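Long-range contacts in RND efflux system, outer membrane lipoprotein, NodT family (Burkholderia mallei, PDB 6U94), which belongs to the outer membrane factor family and probably forms the outer membrane channel through which an RND efflux system exports its substrates: residues 391-402 against 430-441; 402-410 against 422-430. All coordinates share one frame; numbering follows the deposited sequence.

In the fold
Both contacts join the same two long antiparallel helices, 362-415 and 421-454, and they meet end to end at Leu402 and Leu430, with centres about 14 Å apart. Interaction 2 lies nearer the turn of this hairpin and farther from the chain's centre, yet it is the more buried of the two; interaction 1 is a surface contact. The spacing follows the side chains. Alanines and a glycine bring the axes of the short segments to 8.6 Å in interaction 2, with salt bridges formed within each helix and none across. In interaction 1 the axes stand 9.2 Å apart; the knobs include an isoleucine, a leucine and a glutamine, and a tyrosine ring packs at one end.

Interaction 1: residues 391-402 against 430-441; sequences EVKAQEAMIRDL and LFAAQQLLVTYK
Leu436, whose CB rests against the Gln395 side chain of the facing helix, has a carbonyl oxygen held by two donors: Thr439 OG1 bonds Leu436 O at 2.8 Å, and Tyr440 N bonds it from the same face of the carbonyl plane. The Tyr440 ring has neighbours on both faces and at one edge. Glu391 CB lies over one face in a CH-pi contact, 4.0 Å from the centroid and 10° off the normal. The Leu436 CD2 methyl lies toward the rim of the opposite face, while the amide end of Gln395 reaches the ring edge. The Glu391 carboxylate stays above the same face as its CB, by the CE2-CZ rim, its plane turned 57° from the ring, with OE1 3.4 Å from Tyr440 CE2. Antiparallel and 9.2 Å apart at their axes, the helices pack knobs-into-holes, consistent with the coiled-coil hairpins of the TolC-like outer membrane factors. Gln395 enters the hole formed by Ala433, Leu436, Leu437 and Tyr440. Ile399 fills the next, its CG1 3.6 Å from Ala433 CB and its CD1 reaching the backbone at Ala433 O and Gln434 CA. In return, Leu437 swings CG away from its own backbone N (chi1 175°), which sends both methyls across the seam: CD1 meets Val392 CG1 at 3.8 Å and Glu396 CG, and CD2 meets Ile399 CD1 at 3.7 Å. Met398 CE closes on Ala433 CB at 3.6 Å. Toward the Leu402 end, Leu430 CD1 lies near both Ile399 CG2 and Leu402 CB. Phe431, turned away from the seam, and Gln434 also touch Leu186 of helix 156-203.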
# COMPACT_ATOMS: atom_id res chain seq x y z
N GLU A 391 13.73 5.89 -1.43
CA GLU A 391 13.90 6.28 -0.03
C GLU A 391 14.53 5.17 0.79
O GLU A 391 15.31 5.44 1.72
CB GLU A 391 12.56 6.70 0.57
CG GLU A 391 12.23 8.17 0.36
CD GLU A 391 13.26 9.08 1.01
OE1 GLU A 391 13.76 8.74 2.11
OE2 GLU A 391 13.57 10.14 0.42
N VAL A 392 14.20 3.91 0.48
CA VAL A 392 14.81 2.79 1.19
C VAL A 392 16.32 2.78 0.99
O VAL A 392 17.09 2.66 1.96
CB VAL A 392 14.17 1.46 0.73
CG1 VAL A 392 14.95 0.28 1.27
CG2 VAL A 392 12.72 1.38 1.19
N LYS A 393 16.77 2.92 -0.26
CA LYS A 393 18.20 2.90 -0.53
C LYS A 393 18.90 4.10 0.09
O LYS A 393 20.03 3.98 0.59
CB LYS A 393 18.44 2.86 -2.04
CG LYS A 393 18.12 1.51 -2.67
CD LYS A 393 17.94 1.62 -4.17
CE LYS A 393 17.56 0.28 -4.79
NZ LYS A 393 18.70 -0.67 -4.82
N ALA A 394 18.26 5.27 0.07
CA ALA A 394 18.83 6.44 0.72
C ALA A 394 18.93 6.23 2.23
O ALA A 394 19.95 6.57 2.85
CB ALA A 394 18.01 7.68 0.40
N GLN A 395 17.88 5.67 2.83
CA GLN A 395 17.89 5.44 4.27
C GLN A 395 18.94 4.40 4.66
O GLN A 395 19.49 4.47 5.76
CB GLN A 395 16.50 5.00 4.74
CG GLN A 395 16.24 5.21 6.22
CD GLN A 395 16.08 6.68 6.59
OE1 GLN A 395 16.19 7.05 7.75
NE2 GLN A 395 15.81 7.52 5.59
N GLU A 396 19.22 3.44 3.78
CA GLU A 396 20.21 2.42 4.09
C GLU A 396 21.62 2.99 4.07
O GLU A 396 22.45 2.64 4.92
CB GLU A 396 20.08 1.24 3.12
CG GLU A 396 18.89 0.34 3.43
CD GLU A 396 18.68 -0.74 2.38
OE1 GLU A 396 19.15 -0.56 1.24
OE2 GLU A 396 18.04 -1.76 2.70
N ALA A 397 21.92 3.85 3.09
CA ALA A 397 23.23 4.50 3.07
C ALA A 397 23.38 5.48 4.23
O ALA A 397 24.48 5.67 4.75
CB ALA A 397 23.45 5.21 1.74
N MET A 398 22.27 6.11 4.65
CA MET A 398 22.32 6.98 5.82
C MET A 398 22.60 6.17 7.08
O MET A 398 23.42 6.57 7.92
CB MET A 398 21.01 7.75 5.95
CG MET A 398 21.13 9.09 6.65
SD MET A 398 19.57 10.00 6.66
CE MET A 398 18.64 9.07 7.86
N ILE A 399 21.94 5.02 7.23
CA ILE A 399 22.20 4.13 8.36
C ILE A 399 23.63 3.62 8.31
O ILE A 399 24.25 3.37 9.35
CB ILE A 399 21.17 2.98 8.37
CG1 ILE A 399 19.79 3.52 8.74
CG2 ILE A 399 21.58 1.87 9.33
CD1 ILE A 399 18.66 2.52 8.51
N ARG A 400 24.19 3.47 7.10
CA ARG A 400 25.57 3.00 6.98
C ARG A 400 26.56 4.04 7.52
O ARG A 400 27.54 3.68 8.18
CB ARG A 400 25.89 2.67 5.52
CG ARG A 400 27.14 1.84 5.34
CD ARG A 400 27.36 1.46 3.88
NE ARG A 400 26.11 1.26 3.16
CZ ARG A 400 25.74 1.96 2.09
NH1 ARG A 400 26.55 2.90 1.60
NH2 ARG A 400 24.58 1.73 1.50
N ASP A 401 26.30 5.32 7.26
CA ASP A 401 27.19 6.37 7.74
C ASP A 401 27.01 6.64 9.23
O ASP A 401 27.99 6.85 9.95
CB ASP A 401 26.97 7.66 6.95
CG ASP A 401 27.48 7.57 5.53
OD1 ASP A 401 28.45 6.82 5.29
OD2 ASP A 401 26.91 8.25 4.64
N LEU A 402 25.76 6.62 9.71
CA LEU A 402 25.51 6.85 11.13
C LEU A 402 26.09 5.73 11.98
O LEU A 402 26.59 5.98 13.09
CB LEU A 402 24.01 7.00 11.39
CG LEU A 402 23.32 8.19 10.72
CD1 LEU A 402 21.81 8.05 10.80
CD2 LEU A 402 23.77 9.49 11.37
N LEU A 430 20.84 7.33 14.68
CA LEU A 430 20.86 5.99 14.11
C LEU A 430 19.56 5.26 14.37
O LEU A 430 18.96 4.67 13.46
CB LEU A 430 22.05 5.21 14.66
CG LEU A 430 22.16 3.73 14.27
CD1 LEU A 430 22.35 3.59 12.76
CD2 LEU A 430 23.30 3.06 15.02
N PHE A 431 19.09 5.29 15.63
CA PHE A 431 17.85 4.60 15.97
C PHE A 431 16.65 5.20 15.25
O PHE A 431 15.73 4.47 14.87
CB PHE A 431 17.64 4.64 17.49
CG PHE A 431 16.40 3.94 17.95
CD1 PHE A 431 16.11 2.66 17.52
CD2 PHE A 431 15.53 4.56 18.84
CE1 PHE A 431 14.97 2.01 17.94
CE2 PHE A 431 14.39 3.91 19.27
CZ PHE A 431 14.11 2.63 18.82
N ALA A 432 16.65 6.52 15.03
CA ALA A 432 15.56 7.12 14.27
C ALA A 432 15.61 6.69 12.81
O ALA A 432 14.56 6.46 12.19
CB ALA A 432 15.63 8.65 14.37
N ALA A 433 16.81 6.56 12.25
CA ALA A 433 16.93 6.16 10.85
C ALA A 433 16.59 4.69 10.65
O ALA A 433 16.05 4.32 9.60
CB ALA A 433 18.35 6.44 10.34
N GLN A 434 16.88 3.84 11.64
CA GLN A 434 16.56 2.42 11.52
C GLN A 434 15.05 2.19 11.57
O GLN A 434 14.54 1.30 10.89
CB GLN A 434 17.26 1.63 12.62
CG GLN A 434 18.78 1.64 12.51
CD GLN A 434 19.45 0.89 13.65
OE1 GLN A 434 19.18 1.15 14.82
NE2 GLN A 434 20.31 -0.06 13.30
N GLN A 435 14.34 2.98 12.38
CA GLN A 435 12.88 2.88 12.39
C GLN A 435 12.30 3.34 11.06
O GLN A 435 11.39 2.70 10.53
CB GLN A 435 12.31 3.71 13.54
CG GLN A 435 12.71 3.21 14.92
CD GLN A 435 12.38 4.20 16.02
OE1 GLN A 435 13.26 4.88 16.54
NE2 GLN A 435 11.10 4.28 16.37
N LEU A 436 12.82 4.44 10.50
CA LEU A 436 12.31 4.93 9.23
C LEU A 436 12.52 3.93 8.11
O LEU A 436 11.71 3.87 7.18
CB LEU A 436 12.98 6.26 8.87
CG LEU A 436 12.16 7.52 9.10
CD1 LEU A 436 12.78 8.71 8.38
CD2 LEU A 436 10.72 7.31 8.64
N LEU A 437 13.59 3.14 8.16
CA LEU A 437 13.85 2.16 7.11
C LEU A 437 12.73 1.13 7.04
O LEU A 437 12.30 0.74 5.95
CB LEU A 437 15.19 1.48 7.34
CG LEU A 437 15.55 0.35 6.38
CD1 LEU A 437 15.55 0.84 4.94
CD2 LEU A 437 16.91 -0.26 6.74
N VAL A 438 12.25 0.66 8.20
CA VAL A 438 11.18 -0.33 8.22
C VAL A 438 9.91 0.25 7.62
O VAL A 438 9.25 -0.37 6.79
CB VAL A 438 10.95 -0.85 9.65
CG1 VAL A 438 9.77 -1.81 9.68
CG2 VAL A 438 12.20 -1.54 10.17
N THR A 439 9.56 1.47 8.04
CA THR A 439 8.34 2.10 7.53
C THR A 439 8.41 2.33 6.03
O THR A 439 7.41 2.19 5.32
CB THR A 439 8.08 3.42 8.26
OG1 THR A 439 8.99 4.42 7.77
CG2 THR A 439 8.30 3.26 9.76
N TYR A 440 9.59 2.69 5.52
CA TYR A 440 9.76 2.88 4.08
C TYR A 440 9.69 1.56 3.33
O TYR A 440 9.21 1.52 2.19
CB TYR A 440 11.08 3.58 3.78
CG TYR A 440 11.10 5.07 4.05
CD1 TYR A 440 9.95 5.83 3.92
CD2 TYR A 440 12.28 5.71 4.42
CE1 TYR A 440 9.96 7.20 4.15
CE2 TYR A 440 12.30 7.07 4.66
CZ TYR A 440 11.15 7.81 4.52
OH TYR A 440 11.18 9.16 4.76
N LYS A 441 10.17 0.47 3.93
CA LYS A 441 10.04 -0.83 3.30
C LYS A 441 8.57 -1.26 3.24
O LYS A 441 8.12 -1.79 2.22
CB LYS A 441 10.86 -1.88 4.05
CG LYS A 441 12.37 -1.75 3.87
CD LYS A 441 13.10 -2.86 4.61
CE LYS A 441 14.58 -2.86 4.26
NZ LYS A 441 15.30 -4.00 4.90

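Interaction 2: residues 402-410 against 422-430; sequences LAETKRLAD and GVFDAQRQL
The Asp410 carboxylate and the Gln429 side-chain amide are the flat groups that touch across this contact, and each meets methyls. Asp410 OD1 sits against both branches of Val423, 3.2 Å from CG1, the two side chains crossing at about a right angle; Gln429 OE1 lies 3.4 Å from Leu402 CD2. Two guanidinium groups lie clear of the seam, each paired on its own helix. Arg407 has Glu404 at its edge and in plane, gripped side-on: NE bonds Glu404 OE1 at 2.8 Å from above the carboxylate plane, and NH2 reaches Glu404 OE2 on its syn side. Phe424 CE2 lies over one face of the Arg428 guanidinium, toward its rim, and Arg428 pairs with Asp425.

Lys406 runs along the interface with its first three torsions extended, then turns at the last (chi4 -64°), and this bend delivers NZ to the syn lone pair of Asp410 OD2 at 2.6 Å. That salt bridge links successive turns of one helix and is consistent with the carboxylate's place beside Val423. Before the bend, the aliphatic part of Lys406 does the packing: CB meets Ala426 CB at 3.9 Å, and its chain crosses that of Leu430 at about a right angle, CD by CD2. This is the part of the antiparallel hairpin close to its turn, and small residues let the backbones approach. Ala409 CB lies 3.8 Å from Gly422 C and equally near Val423 CG2. Ala426 faces Lys406, with CA atoms 5.2 Å apart. Thr405 turns its methyl CG2 to Ala426, while its OG1 is hydrogen-bonded to Asp401 O one turn earlier. Behind helix 421-454, Phe424 packs on helix 211-247 and Gln427 on helix 156-203, while Phe413 of helix 362-415 also touches Val423.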
# COMPACT_ATOMS: atom_id res chain seq x y z
N LEU A 402 25.76 6.62 9.71
CA LEU A 402 25.51 6.85 11.13
C LEU A 402 26.09 5.73 11.98
O LEU A 402 26.59 5.98 13.09
CB LEU A 402 24.01 7.00 11.39
CG LEU A 402 23.32 8.19 10.72
CD1 LEU A 402 21.81 8.05 10.80
CD2 LEU A 402 23.77 9.49 11.37
N ALA A 403 26.04 4.49 11.49
CA ALA A 403 26.64 3.38 12.21
C ALA A 403 28.14 3.59 12.39
O ALA A 403 28.69 3.35 13.47
CB ALA A 403 26.37 2.07 11.48
N GLU A 404 28.82 4.03 11.33
CA GLU A 404 30.26 4.28 11.42
C GLU A 404 30.55 5.50 12.28
O GLU A 404 31.53 5.50 13.04
CB GLU A 404 30.85 4.45 10.02
CG GLU A 404 32.30 4.90 9.99
CD GLU A 404 33.28 3.82 10.43
OE1 GLU A 404 32.85 2.69 10.75
OE2 GLU A 404 34.50 4.10 10.44
N THR A 405 29.72 6.54 12.17
CA THR A 405 29.91 7.72 13.02
C THR A 405 29.82 7.35 14.49
O THR A 405 30.67 7.76 15.30
CB THR A 405 28.88 8.79 12.67
OG1 THR A 405 29.04 9.17 11.30
CG2 THR A 405 29.06 10.01 13.56
N LYS A 406 28.81 6.57 14.87
CA LYS A 406 28.69 6.12 16.25
C LYS A 406 29.88 5.27 16.66
O LYS A 406 30.28 5.29 17.83
CB LYS A 406 27.38 5.34 16.44
CG LYS A 406 27.17 4.86 17.87
CD LYS A 406 26.01 3.89 17.97
CE LYS A 406 26.10 3.06 19.24
NZ LYS A 406 27.31 2.19 19.23
N ARG A 407 30.47 4.53 15.72
CA ARG A 407 31.65 3.72 16.05
C ARG A 407 32.86 4.60 16.33
O ARG A 407 33.61 4.35 17.28
CB ARG A 407 31.94 2.74 14.92
CG ARG A 407 33.06 1.76 15.24
CD ARG A 407 33.37 0.85 14.06
NE ARG A 407 34.12 1.52 13.01
CZ ARG A 407 35.45 1.55 12.94
NH1 ARG A 407 36.17 0.92 13.87
NH2 ARG A 407 36.06 2.19 11.96
N LEU A 408 33.08 5.62 15.50
CA LEU A 408 34.18 6.55 15.74
C LEU A 408 33.92 7.44 16.95
O LEU A 408 34.87 7.94 17.56
CB LEU A 408 34.43 7.40 14.50
CG LEU A 408 34.78 6.60 13.24
CD1 LEU A 408 34.90 7.51 12.03
CD2 LEU A 408 36.07 5.81 13.46
N ALA A 409 32.65 7.64 17.31
CA ALA A 409 32.33 8.35 18.54
C ALA A 409 32.58 7.47 19.76
O ALA A 409 33.16 7.94 20.75
CB ALA A 409 30.88 8.82 18.51
N ASP A 410 32.15 6.21 19.71
CA ASP A 410 32.41 5.28 20.81
C ASP A 410 33.91 5.14 21.06
O ASP A 410 34.34 4.98 22.20
CB ASP A 410 31.80 3.91 20.50
CG ASP A 410 30.29 3.91 20.61
OD1 ASP A 410 29.76 4.53 21.56
OD2 ASP A 410 29.63 3.28 19.76
N GLY A 422 28.82 13.07 21.60
CA GLY A 422 28.93 12.55 20.25
C GLY A 422 28.31 11.17 20.10
O GLY A 422 27.67 10.88 19.08
N VAL A 423 28.49 10.30 21.10
CA VAL A 423 27.83 9.00 21.08
C VAL A 423 26.32 9.18 21.21
O VAL A 423 25.55 8.53 20.50
CB VAL A 423 28.39 8.11 22.21
CG1 VAL A 423 27.64 6.79 22.27
CG2 VAL A 423 29.88 7.87 22.01
N PHE A 424 25.89 10.07 22.10
CA PHE A 424 24.47 10.32 22.30
C PHE A 424 23.80 10.78 21.01
O PHE A 424 22.76 10.25 20.61
CB PHE A 424 24.27 11.34 23.42
CG PHE A 424 22.89 11.94 23.46
CD1 PHE A 424 21.84 11.23 24.01
CD2 PHE A 424 22.65 13.20 22.96
CE1 PHE A 424 20.57 11.77 24.05
CE2 PHE A 424 21.38 13.75 23.00
CZ PHE A 424 20.34 13.03 23.54
N ASP A 425 24.38 11.79 20.36
CA ASP A 425 23.76 12.35 19.17
C ASP A 425 23.74 11.35 18.02
O ASP A 425 22.76 11.27 17.27
CB ASP A 425 24.50 13.63 18.75
CG ASP A 425 23.87 14.29 17.54
OD1 ASP A 425 22.65 14.13 17.32
OD2 ASP A 425 24.61 14.96 16.79
N ALA A 426 24.82 10.58 17.86
CA ALA A 426 24.88 9.63 16.75
C ALA A 426 23.92 8.46 16.96
O ALA A 426 23.25 8.03 16.01
CB ALA A 426 26.31 9.12 16.57
N GLN A 427 23.85 7.94 18.18
CA GLN A 427 22.94 6.83 18.46
C GLN A 427 21.49 7.24 18.26
O GLN A 427 20.69 6.48 17.71
CB GLN A 427 23.16 6.32 19.89
CG GLN A 427 22.29 5.13 20.29
CD GLN A 427 20.91 5.54 20.78
OE1 GLN A 427 20.69 6.68 21.18
NE2 GLN A 427 19.96 4.61 20.72
N ARG A 428 21.13 8.45 18.72
CA ARG A 428 19.76 8.92 18.58
C ARG A 428 19.37 9.09 17.12
O ARG A 428 18.23 8.80 16.73
CB ARG A 428 19.60 10.23 19.36
CG ARG A 428 18.82 11.31 18.63
CD ARG A 428 18.89 12.64 19.37
NE ARG A 428 19.94 13.51 18.86
CZ ARG A 428 20.12 14.77 19.25
NH1 ARG A 428 19.31 15.30 20.14
NH2 ARG A 428 21.10 15.49 18.73
N GLN A 429 20.31 9.54 16.28
CA GLN A 429 20.03 9.64 14.86
C GLN A 429 20.00 8.26 14.21
O GLN A 429 19.23 8.03 13.27
CB GLN A 429 21.08 10.52 14.17
CG GLN A 429 20.97 11.99 14.50
CD GLN A 429 21.93 12.83 13.68
OE1 GLN A 429 22.43 12.39 12.65
NE2 GLN A 429 22.19 14.05 14.14
N LEU A 430 20.84 7.33 14.68
CA LEU A 430 20.86 5.99 14.11
C LEU A 430 19.56 5.26 14.37
O LEU A 430 18.96 4.67 13.46
CB LEU A 430 22.05 5.21 14.66
CG LEU A 430 22.16 3.73 14.27
CD1 LEU A 430 22.35 3.59 12.76
CD2 LEU A 430 23.30 3.06 15.02